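Local coordinates for oligopeptide-binding protein AppA (PDB 1XOC) that binds oligopeptides, here a nonapeptide, as the solute-binding component of an oligopeptide ABC transporter that can replace the Opp system in sporulation and genetic competence, at residues P18-D23 with Y213-T218; Y266-W271 with Q481-L486; S361-T366 with D411-V416. All coordinates share one frame; numbering follows the deposited sequence.

How the contacts relate
Contacts 2 and 3 lie in one mixed beta-sheet, their centres about 12 Å apart, and share a seam: strand 265-271 pairs with strand 483-496 in contact 2 and with strand 414-420, which in contact 3 pairs with strand 358-367. Gly-270 N stands 2.9 Å from Met-415 O, a probable hydrogen bond, while the Trp-271 ring packs on the Ala-414 methyl group. Contact 1 belongs to a separate sheet on the opposite side of the chain's centre, its centre about 40 Å from that of contact 2 and 42 Å from that of contact 3. An aromatic side chain of the bound peptide packs on Val-267 in contact 2. Along the chain, contact 3 nests within the loop contact 2 closes.

Contact 1. Residues P18-D23 with Y213-T218; sequences PQQGGD and YLDTVT
Residues 18-23 and 213-216 run in nearly the same direction, their end-to-end vectors 4° apart, and Asp-23 pairs with Thr-216 as a parallel bridge with 4.8 Å between their CA atoms. Before the bridge the backbones are already joined. Gly-21 N donates to Tyr-213 O at 2.7 Å, almost straight at hydrogen (173°), and Gly-22 O accepts from Asp-215 N at 2.7 Å, with a weak second bond from Thr-216 N. Both glycines have positive phi, at backbone angles where a beta-carbon would collide with the carbonyl oxygen of the residue before.

Among the side chains, Pro-18 lays CB over one face of the Tyr-213 ring, a CH-pi contact 3.9 Å from the centroid. Asp-215 OD2 receives Gly-22 N from above the carboxylate plane at 3.3 Å, while OD1 forms a salt bridge with Arg-211. Two waters donate to this carboxylate: one accepts from Gln-20 NE2 and donates to OD1, the other bridges OD2 to Asp-23 OD2. With chi1 67°, Thr-216 OG1 sits between its backbone N and carbonyl carbon, and donates to Asp-23 OD1 across a very short 2.5 Å.

The contact is on the surface, with strand 517-518 against Pro-18 and Leu-214. From here strand 23-28 continues as an outermost strand of a mixed sheet, parallel to strand 216-221, whose other neighbour is the antiparallel strand 198-203.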
loop_
_atom_site.group_PDB
_atom_site.type_symbol
_atom_site.label_atom_id
_atom_site.label_comp_id
_atom_site.label_asym_id
_atom_site.label_seq_id
_atom_site.Cartn_x
_atom_site.Cartn_y
_atom_site.Cartn_z
ATOM N N PRO A 18 -12.801 -21.251 21.596
ATOM C CA PRO A 18 -13.137 -19.877 21.188
ATOM C C PRO A 18 -14.513 -19.421 21.651
ATOM O O PRO A 18 -15.446 -20.211 21.675
ATOM C CB PRO A 18 -13.049 -19.919 19.657
ATOM C CG PRO A 18 -12.130 -21.054 19.371
ATOM C CD PRO A 18 -12.472 -22.073 20.414
ATOM N N GLN A 19 -14.590 -18.153 22.039
ATOM C CA GLN A 19 -15.745 -17.533 22.668
ATOM C C GLN A 19 -16.260 -16.431 21.749
ATOM O O GLN A 19 -15.489 -15.590 21.298
ATOM C CB GLN A 19 -15.319 -16.851 23.971
ATOM C CG GLN A 19 -14.829 -17.773 25.051
ATOM C CD GLN A 19 -15.966 -18.416 25.763
ATOM O OE1 GLN A 19 -16.695 -17.749 26.499
ATOM N NE2 GLN A 19 -16.155 -19.718 25.543
ATOM N N GLN A 20 -17.568 -16.406 21.519
ATOM C CA GLN A 20 -18.175 -15.364 20.721
ATOM C C GLN A 20 -18.360 -14.137 21.582
ATOM O O GLN A 20 -18.574 -14.244 22.784
ATOM C CB GLN A 20 -19.531 -15.817 20.185
ATOM C CG GLN A 20 -20.022 -15.033 19.017
ATOM C CD GLN A 20 -21.363 -15.534 18.523
ATOM O OE1 GLN A 20 -21.428 -16.448 17.709
ATOM N NE2 GLN A 20 -22.431 -14.940 19.013
ATOM N N GLY A 21 -18.253 -12.960 20.976
ATOM C CA GLY A 21 -18.552 -11.725 21.673
ATOM C C GLY A 21 -17.460 -10.674 21.608
ATOM O O GLY A 21 -16.307 -10.952 21.277
ATOM N N GLY A 22 -17.861 -9.445 21.894
ATOM C CA GLY A 22 -16.927 -8.351 22.029
ATOM C C GLY A 22 -16.878 -7.422 20.838
ATOM O O GLY A 22 -17.377 -7.706 19.738
ATOM N N ASP A 23 -16.248 -6.283 21.075
ATOM C CA ASP A 23 -16.182 -5.204 20.117
ATOM C C ASP A 23 -14.719 -4.743 20.010
ATOM O O ASP A 23 -14.053 -4.447 21.013
ATOM C CB ASP A 23 -17.132 -4.089 20.559
ATOM C CG ASP A 23 -18.558 -4.591 20.770
ATOM O OD1 ASP A 23 -19.280 -4.832 19.787
ATOM O OD2 ASP A 23 -18.988 -4.754 21.943
ATOM N N TYR A 213 -16.114 -14.249 15.570
ATOM C CA TYR A 213 -16.339 -14.269 17.018
ATOM C C TYR A 213 -16.693 -12.871 17.540
ATOM O O TYR A 213 -17.611 -12.721 18.364
ATOM C CB TYR A 213 -15.127 -14.820 17.760
ATOM C CG TYR A 213 -14.788 -16.224 17.341
ATOM C CD1 TYR A 213 -15.634 -17.281 17.639
ATOM C CD2 TYR A 213 -13.628 -16.492 16.636
ATOM C CE1 TYR A 213 -15.326 -18.574 17.252
ATOM C CE2 TYR A 213 -13.306 -17.794 16.238
ATOM C CZ TYR A 213 -14.170 -18.817 16.535
ATOM O OH TYR A 213 -13.884 -20.114 16.158
ATOM N N LEU A 214 -15.963 -11.865 17.066
ATOM C CA LEU A 214 -16.212 -10.477 17.441
ATOM C C LEU A 214 -17.554 -10.020 16.898
ATOM O O LEU A 214 -17.909 -10.347 15.775
ATOM C CB LEU A 214 -15.083 -9.538 16.919
ATOM C CG LEU A 214 -13.724 -9.815 17.581
ATOM C CD1 LEU A 214 -12.565 -9.209 16.773
ATOM C CD2 LEU A 214 -13.707 -9.242 18.996
ATOM N N ASP A 215 -18.316 -9.289 17.713
ATOM C CA ASP A 215 -19.632 -8.808 17.325
ATOM C C ASP A 215 -19.553 -7.619 16.373
ATOM O O ASP A 215 -20.342 -7.539 15.421
ATOM C CB ASP A 215 -20.451 -8.423 18.541
ATOM C CG ASP A 215 -20.820 -9.619 19.413
ATOM O OD1 ASP A 215 -21.057 -10.728 18.895
ATOM O OD2 ASP A 215 -20.874 -9.433 20.637
ATOM N N THR A 216 -18.634 -6.698 16.663
ATOM C CA THR A 216 -18.404 -5.531 15.834
ATOM C C THR A 216 -16.932 -5.160 15.725
ATOM O O THR A 216 -16.131 -5.491 16.585
ATOM C CB THR A 216 -19.153 -4.273 16.380
ATOM O OG1 THR A 216 -18.584 -3.863 17.635
ATOM C CG2 THR A 216 -20.613 -4.552 16.598
ATOM N N VAL A 217 -16.595 -4.498 14.629
ATOM C CA VAL A 217 -15.306 -3.861 14.453
ATOM C C VAL A 217 -15.535 -2.413 14.053
ATOM O O VAL A 217 -16.254 -2.132 13.113
ATOM C CB VAL A 217 -14.494 -4.545 13.355
ATOM C CG1 VAL A 217 -13.192 -3.814 13.126
ATOM C CG2 VAL A 217 -14.231 -5.961 13.707
ATOM N N THR A 218 -14.917 -1.507 14.789
ATOM C CA THR A 218 -15.020 -0.093 14.508
ATOM C C THR A 218 -13.650 0.438 14.108
ATOM O O THR A 218 -12.681 0.208 14.790
ATOM C CB THR A 218 -15.509 0.641 15.765
ATOM O OG1 THR A 218 -16.802 0.165 16.132
ATOM C CG2 THR A 218 -15.706 2.101 15.485
HETATM O O HOH W 1 -22.353 -12.690 20.315
HETATM O O HOH W 2 -20.344 -7.333 22.374
#

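Contact 2. Residues Y266-W271 with Q481-L486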
loop_
_atom_site.group_PDB
_atom_site.type_symbol
_atom_site.label_atom_id
_atom_site.label_comp_id
_atom_site.label_asym_id
_atom_site.label_seq_id
_atom_site.Cartn_x
_atom_site.Cartn_y
_atom_site.Cartn_z
ATOM N N TYR A 266 8.139 0.052 2.793
ATOM C CA TYR A 266 9.238 0.993 3.023
ATOM C C TYR A 266 8.661 2.405 2.954
ATOM O O TYR A 266 7.614 2.625 2.333
ATOM C CB TYR A 266 10.448 0.795 2.080
ATOM C CG TYR A 266 10.157 0.990 0.605
ATOM C CD1 TYR A 266 10.058 2.271 0.036
ATOM C CD2 TYR A 266 9.986 -0.097 -0.228
ATOM C CE1 TYR A 266 9.793 2.429 -1.313
ATOM C CE2 TYR A 266 9.719 0.051 -1.581
ATOM C CZ TYR A 266 9.624 1.337 -2.113
ATOM O OH TYR A 266 9.355 1.486 -3.459
ATOM N N VAL A 267 9.390 3.322 3.573
ATOM C CA VAL A 267 9.054 4.752 3.581
ATOM C C VAL A 267 10.139 5.429 2.749
ATOM O O VAL A 267 11.302 5.005 2.765
ATOM C CB VAL A 267 8.968 5.275 5.030
ATOM C CG1 VAL A 267 8.790 6.780 5.080
ATOM C CG2 VAL A 267 7.809 4.566 5.757
ATOM N N TYR A 268 9.753 6.477 2.032
ATOM C CA TYR A 268 10.595 7.081 1.018
ATOM C C TYR A 268 10.225 8.543 0.838
ATOM O O TYR A 268 9.206 8.988 1.293
ATOM C CB TYR A 268 10.437 6.335 -0.309
ATOM C CG TYR A 268 9.072 6.451 -0.936
ATOM C CD1 TYR A 268 8.053 5.603 -0.587
ATOM C CD2 TYR A 268 8.801 7.426 -1.871
ATOM C CE1 TYR A 268 6.820 5.716 -1.160
ATOM C CE2 TYR A 268 7.575 7.553 -2.434
ATOM C CZ TYR A 268 6.580 6.699 -2.082
ATOM O OH TYR A 268 5.348 6.814 -2.646
ATOM N N ILE A 269 11.094 9.277 0.161
ATOM C CA ILE A 269 10.733 10.556 -0.411
ATOM C C ILE A 269 10.567 10.412 -1.900
ATOM O O ILE A 269 11.477 9.997 -2.584
ATOM C CB ILE A 269 11.804 11.620 -0.131
ATOM C CG1 ILE A 269 12.126 11.687 1.352
ATOM C CG2 ILE A 269 11.365 12.974 -0.685
ATOM C CD1 ILE A 269 13.300 12.571 1.678
ATOM N N GLY A 270 9.386 10.762 -2.377
ATOM C CA GLY A 270 9.119 10.779 -3.794
ATOM C C GLY A 270 9.407 12.132 -4.407
ATOM O O GLY A 270 8.806 13.109 -4.027
ATOM N N TRP A 271 10.319 12.155 -5.371
ATOM C CA TRP A 271 10.701 13.381 -6.057
ATOM C C TRP A 271 9.962 13.479 -7.396
ATOM O O TRP A 271 10.234 12.722 -8.298
ATOM C CB TRP A 271 12.209 13.389 -6.317
ATOM C CG TRP A 271 13.089 13.152 -5.125
ATOM C CD1 TRP A 271 13.885 12.083 -4.906
ATOM C CD2 TRP A 271 13.301 14.036 -4.031
ATOM N NE1 TRP A 271 14.554 12.222 -3.720
ATOM C CE2 TRP A 271 14.213 13.422 -3.167
ATOM C CE3 TRP A 271 12.802 15.287 -3.688
ATOM C CZ2 TRP A 271 14.646 14.016 -1.994
ATOM C CZ3 TRP A 271 13.228 15.871 -2.520
ATOM C CH2 TRP A 271 14.139 15.240 -1.690
ATOM N N GLN A 481 17.735 6.869 -8.380
ATOM C CA GLN A 481 17.152 7.549 -7.235
ATOM C C GLN A 481 15.840 8.260 -7.597
ATOM O O GLN A 481 15.690 9.454 -7.331
ATOM C CB GLN A 481 18.135 8.547 -6.620
ATOM C CG GLN A 481 19.361 7.895 -5.975
ATOM C CD GLN A 481 19.024 7.146 -4.699
ATOM O OE1 GLN A 481 18.747 7.774 -3.669
ATOM N NE2 GLN A 481 19.080 5.812 -4.745
ATOM N N PRO A 482 14.857 7.517 -8.148
ATOM C CA PRO A 482 13.567 8.163 -8.370
ATOM C C PRO A 482 12.929 8.557 -7.028
ATOM O O PRO A 482 12.136 9.512 -6.954
ATOM C CB PRO A 482 12.763 7.086 -9.075
ATOM C CG PRO A 482 13.402 5.778 -8.642
ATOM C CD PRO A 482 14.847 6.093 -8.539
ATOM N N TYR A 483 13.288 7.803 -5.990
ATOM C CA TYR A 483 12.993 8.118 -4.605
ATOM C C TYR A 483 14.311 8.212 -3.840
ATOM O O TYR A 483 15.311 7.613 -4.248
ATOM C CB TYR A 483 12.232 6.981 -3.905
ATOM C CG TYR A 483 10.895 6.505 -4.446
ATOM C CD1 TYR A 483 10.113 7.257 -5.302
ATOM C CD2 TYR A 483 10.398 5.258 -4.056
ATOM C CE1 TYR A 483 8.867 6.800 -5.733
ATOM C CE2 TYR A 483 9.146 4.791 -4.487
ATOM C CZ TYR A 483 8.389 5.553 -5.307
ATOM O OH TYR A 483 7.170 5.057 -5.724
ATOM N N THR A 484 14.276 8.931 -2.715
ATOM C CA THR A 484 15.201 8.706 -1.623
ATOM C C THR A 484 14.558 7.667 -0.719
ATOM O O THR A 484 13.525 7.912 -0.091
ATOM C CB THR A 484 15.531 10.007 -0.844
ATOM O OG1 THR A 484 16.212 10.889 -1.724
ATOM C CG2 THR A 484 16.386 9.749 0.303
ATOM N N PHE A 485 15.162 6.497 -0.651
ATOM C CA PHE A 485 14.638 5.450 0.187
ATOM C C PHE A 485 15.023 5.784 1.614
ATOM O O PHE A 485 16.169 6.128 1.871
ATOM C CB PHE A 485 15.187 4.088 -0.275
ATOM C CG PHE A 485 14.740 3.725 -1.658
ATOM C CD1 PHE A 485 15.554 4.005 -2.760
ATOM C CD2 PHE A 485 13.494 3.173 -1.874
ATOM C CE1 PHE A 485 15.121 3.722 -4.056
ATOM C CE2 PHE A 485 13.063 2.888 -3.150
ATOM C CZ PHE A 485 13.877 3.155 -4.244
ATOM N N LEU A 486 14.075 5.714 2.555
ATOM C CA LEU A 486 14.340 6.139 3.927
ATOM C C LEU A 486 14.546 4.966 4.880
ATOM O O LEU A 486 15.630 4.811 5.420
ATOM C CB LEU A 486 13.260 7.124 4.429
ATOM C CG LEU A 486 13.185 8.526 3.772
ATOM C CD1 LEU A 486 11.969 9.253 4.332
ATOM C CD2 LEU A 486 14.462 9.335 3.931
#
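The rings of Tyr-268 and Tyr-483 stack face to face, centroids 3.9 Å apart and planes at 15°, with Tyr-268 CD2 over the centre of the Tyr-483 ring. Gly-270 CA lies in plane at the edge of the Tyr-268 ring, which also meets the nearly parallel ring of Trp-419. Tyr-266 OH lies at the edge of the Tyr-483 ring, near CE2. Phe-485 turns its CD2-CE2 edge toward the face of Tyr-266 in an offset edge-to-face pair (planes at 67°), while its own face carries Tyr-483 CB. Trp-271 has Ile-269 CG2 over one face, toward the rim, and at its edge Thr-484 OG1, which accepts from NE1 at 2.9 Å, close to the ring plane; Thr-288 is a further partner of that hydroxyl.

The strands that carry these groups are antiparallel, their directions 153° apart. Ile-269 and Thr-484 form a hydrogen-bonded pair, 2.8 Å from Ile-269 N to Thr-484 O. Leu-486 N donates to Val-267 O.

All twelve residues are buried, and Val-267 places the strand pair beside the bound peptide, packing on an aromatic side chain of it. Strand 414-420 flanks strand 265-271, its Trp-419 bonding Tyr-483 OH; helix 428-431 covers Tyr-266 and Tyr-483, and helix 281-289 packs on Trp-271.

Contact 3. Residues S361-T366 with D411-V416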
loop_
_atom_site.group_PDB
_atom_site.type_symbol
_atom_site.label_atom_id
_atom_site.label_comp_id
_atom_site.label_asym_id
_atom_site.label_seq_id
_atom_site.Cartn_x
_atom_site.Cartn_y
_atom_site.Cartn_z
ATOM N N SER A 361 13.759 25.817 -4.502
ATOM C CA SER A 361 12.743 25.984 -3.480
ATOM C C SER A 361 11.527 25.146 -3.849
ATOM O O SER A 361 11.041 25.232 -4.979
ATOM C CB SER A 361 12.316 27.442 -3.424
ATOM O OG SER A 361 11.261 27.624 -2.499
ATOM N N PHE A 362 11.043 24.347 -2.898
ATOM C CA PHE A 362 9.877 23.496 -3.123
ATOM C C PHE A 362 9.145 23.169 -1.825
ATOM O O PHE A 362 9.648 23.396 -0.733
ATOM C CB PHE A 362 10.281 22.194 -3.834
ATOM C CG PHE A 362 11.151 21.289 -3.011
ATOM C CD1 PHE A 362 10.592 20.238 -2.271
ATOM C CD2 PHE A 362 12.523 21.475 -2.975
ATOM C CE1 PHE A 362 11.394 19.426 -1.505
ATOM C CE2 PHE A 362 13.323 20.681 -2.224
ATOM C CZ PHE A 362 12.768 19.623 -1.495
ATOM N N THR A 363 7.962 22.580 -1.983
ATOM C CA THR A 363 7.141 22.130 -0.870
ATOM C C THR A 363 7.209 20.596 -0.718
ATOM O O THR A 363 7.014 19.822 -1.682
ATOM C CB THR A 363 5.700 22.608 -1.047
ATOM O OG1 THR A 363 5.697 24.045 -1.094
ATOM C CG2 THR A 363 4.784 22.123 0.082
ATOM N N LEU A 364 7.508 20.160 0.512
ATOM C CA LEU A 364 7.501 18.749 0.897
ATOM C C LEU A 364 6.243 18.423 1.704
ATOM O O LEU A 364 6.058 18.892 2.843
ATOM C CB LEU A 364 8.732 18.444 1.736
ATOM C CG LEU A 364 8.991 17.002 2.202
ATOM C CD1 LEU A 364 9.176 16.036 1.049
ATOM C CD2 LEU A 364 10.213 16.948 3.097
ATOM N N LYS A 365 5.393 17.576 1.115
ATOM C CA LYS A 365 4.145 17.171 1.745
ATOM C C LYS A 365 4.268 15.837 2.470
ATOM O O LYS A 365 5.064 14.966 2.074
ATOM C CB LYS A 365 3.042 17.009 0.696
ATOM C CG LYS A 365 2.531 18.260 0.089
ATOM C CD LYS A 365 1.470 17.984 -0.979
ATOM C CE LYS A 365 0.797 19.285 -1.368
ATOM N NZ LYS A 365 -0.158 19.154 -2.509
ATOM N N THR A 366 3.453 15.652 3.508
ATOM C CA THR A 366 3.235 14.306 4.063
ATOM C C THR A 366 1.882 14.236 4.733
ATOM O O THR A 366 1.185 15.274 4.791
ATOM C CB THR A 366 4.347 13.874 5.052
ATOM O OG1 THR A 366 4.263 12.439 5.216
ATOM C CG2 THR A 366 4.212 14.536 6.375
ATOM N N ASP A 411 -0.110 16.288 -7.801
ATOM C CA ASP A 411 -0.086 17.659 -7.294
ATOM C C ASP A 411 0.798 17.714 -6.055
ATOM O O ASP A 411 0.312 17.869 -4.928
ATOM C CB ASP A 411 -1.519 18.058 -6.979
ATOM C CG ASP A 411 -1.641 19.449 -6.404
ATOM O OD1 ASP A 411 -2.629 19.659 -5.672
ATOM O OD2 ASP A 411 -0.754 20.294 -6.633
ATOM N N PHE A 412 2.096 17.530 -6.293
ATOM C CA PHE A 412 3.123 17.599 -5.253
ATOM C C PHE A 412 4.473 17.846 -5.927
ATOM O O PHE A 412 4.665 17.463 -7.088
ATOM C CB PHE A 412 3.153 16.307 -4.409
ATOM C CG PHE A 412 3.618 15.089 -5.157
ATOM C CD1 PHE A 412 2.765 14.414 -6.000
ATOM C CD2 PHE A 412 4.907 14.640 -5.023
ATOM C CE1 PHE A 412 3.195 13.262 -6.690
ATOM C CE2 PHE A 412 5.328 13.459 -5.696
ATOM C CZ PHE A 412 4.465 12.808 -6.534
ATOM N N ASP A 413 5.381 18.512 -5.213
ATOM C CA ASP A 413 6.785 18.647 -5.631
ATOM C C ASP A 413 7.550 17.442 -5.103
ATOM O O ASP A 413 8.248 16.729 -5.843
ATOM C CB ASP A 413 7.424 19.891 -5.021
ATOM C CG ASP A 413 6.763 21.195 -5.450
ATOM O OD1 ASP A 413 6.182 21.260 -6.556
ATOM O OD2 ASP A 413 6.862 22.161 -4.659
ATOM N N ALA A 414 7.364 17.157 -3.812
ATOM C CA ALA A 414 7.987 15.991 -3.176
ATOM C C ALA A 414 7.096 15.548 -2.039
ATOM O O ALA A 414 6.338 16.338 -1.510
ATOM C CB ALA A 414 9.376 16.320 -2.669
ATOM N N MET A 415 7.170 14.275 -1.656
ATOM C CA MET A 415 6.389 13.817 -0.515
ATOM C C MET A 415 7.098 12.764 0.285
ATOM O O MET A 415 7.841 11.974 -0.272
ATOM C CB MET A 415 5.033 13.300 -0.954
ATOM C CG MET A 415 5.086 12.056 -1.775
ATOM S SD MET A 415 3.432 11.509 -2.237
ATOM C CE MET A 415 3.864 10.266 -3.465
ATOM N N VAL A 416 6.869 12.773 1.591
ATOM C CA VAL A 416 7.308 11.672 2.459
ATOM C C VAL A 416 6.152 10.687 2.530
ATOM O O VAL A 416 5.068 11.027 2.952
ATOM C CB VAL A 416 7.681 12.166 3.874
ATOM C CG1 VAL A 416 8.128 10.966 4.727
ATOM C CG2 VAL A 416 8.748 13.251 3.819
HETATM O O HOH W 3 4.308 19.448 -2.657
#
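Lys-365 NZ donates to the backbone oxygen of Asp-411 at 2.8 Å, approaching 21° from the carbonyl plane. Extended beyond CG, the chain brings NZ to this carbonyl, in the segment just before strand 414-420. The carboxylate of Asp-411 stays beyond salt-bridge range, 4.0 Å from NZ to OD1, and Gln-404 OE1 is a second bonded partner of NZ. Replacing Lys-365 with an alanine would probably leave the Asp-411 carbonyl and Gln-404 without this donor.

A second side-chain grip comes from Asp-413. Its OD2 takes Thr-363 N through the anti lone pair at 2.9 Å, with an N-H...O angle of 177°. One water donates to Thr-363 O and accepts from Asp-413 N, beside the weak bond from Ala-414 N to the same carbonyl.

From there the parallel ladder proceeds: Lys-365 N donates to Ala-414 O, and Val-416 N to Lys-365 O at 2.9 Å. Thr-366 OG1, anti to its backbone N (chi1 -163°), donates to Val-416 O at 2.8 Å.

Leu-364 CD1 meets Ala-414 CB at 3.7 Å and also Val-416 CG2; Phe-362 CE1 also touches Ala-414 CB, at 3.9 Å. Leu-364, Thr-366 and Val-416 touch helix 371-385, which joins strand 358-367 to its parallel neighbour 390-396 in a beta-alpha-beta crossover.

Phe-362, Leu-364, Ala-414 and Val-416 thus pack together, while Asp-413, Lys-365 and Thr-366 each add a side-chain bond to a backbone atom. The buried ammonium of Lys-365 meets two neutral oxygens, and its charge is probably eased by these and by the nearby, unbridged Asp-411 carboxylate.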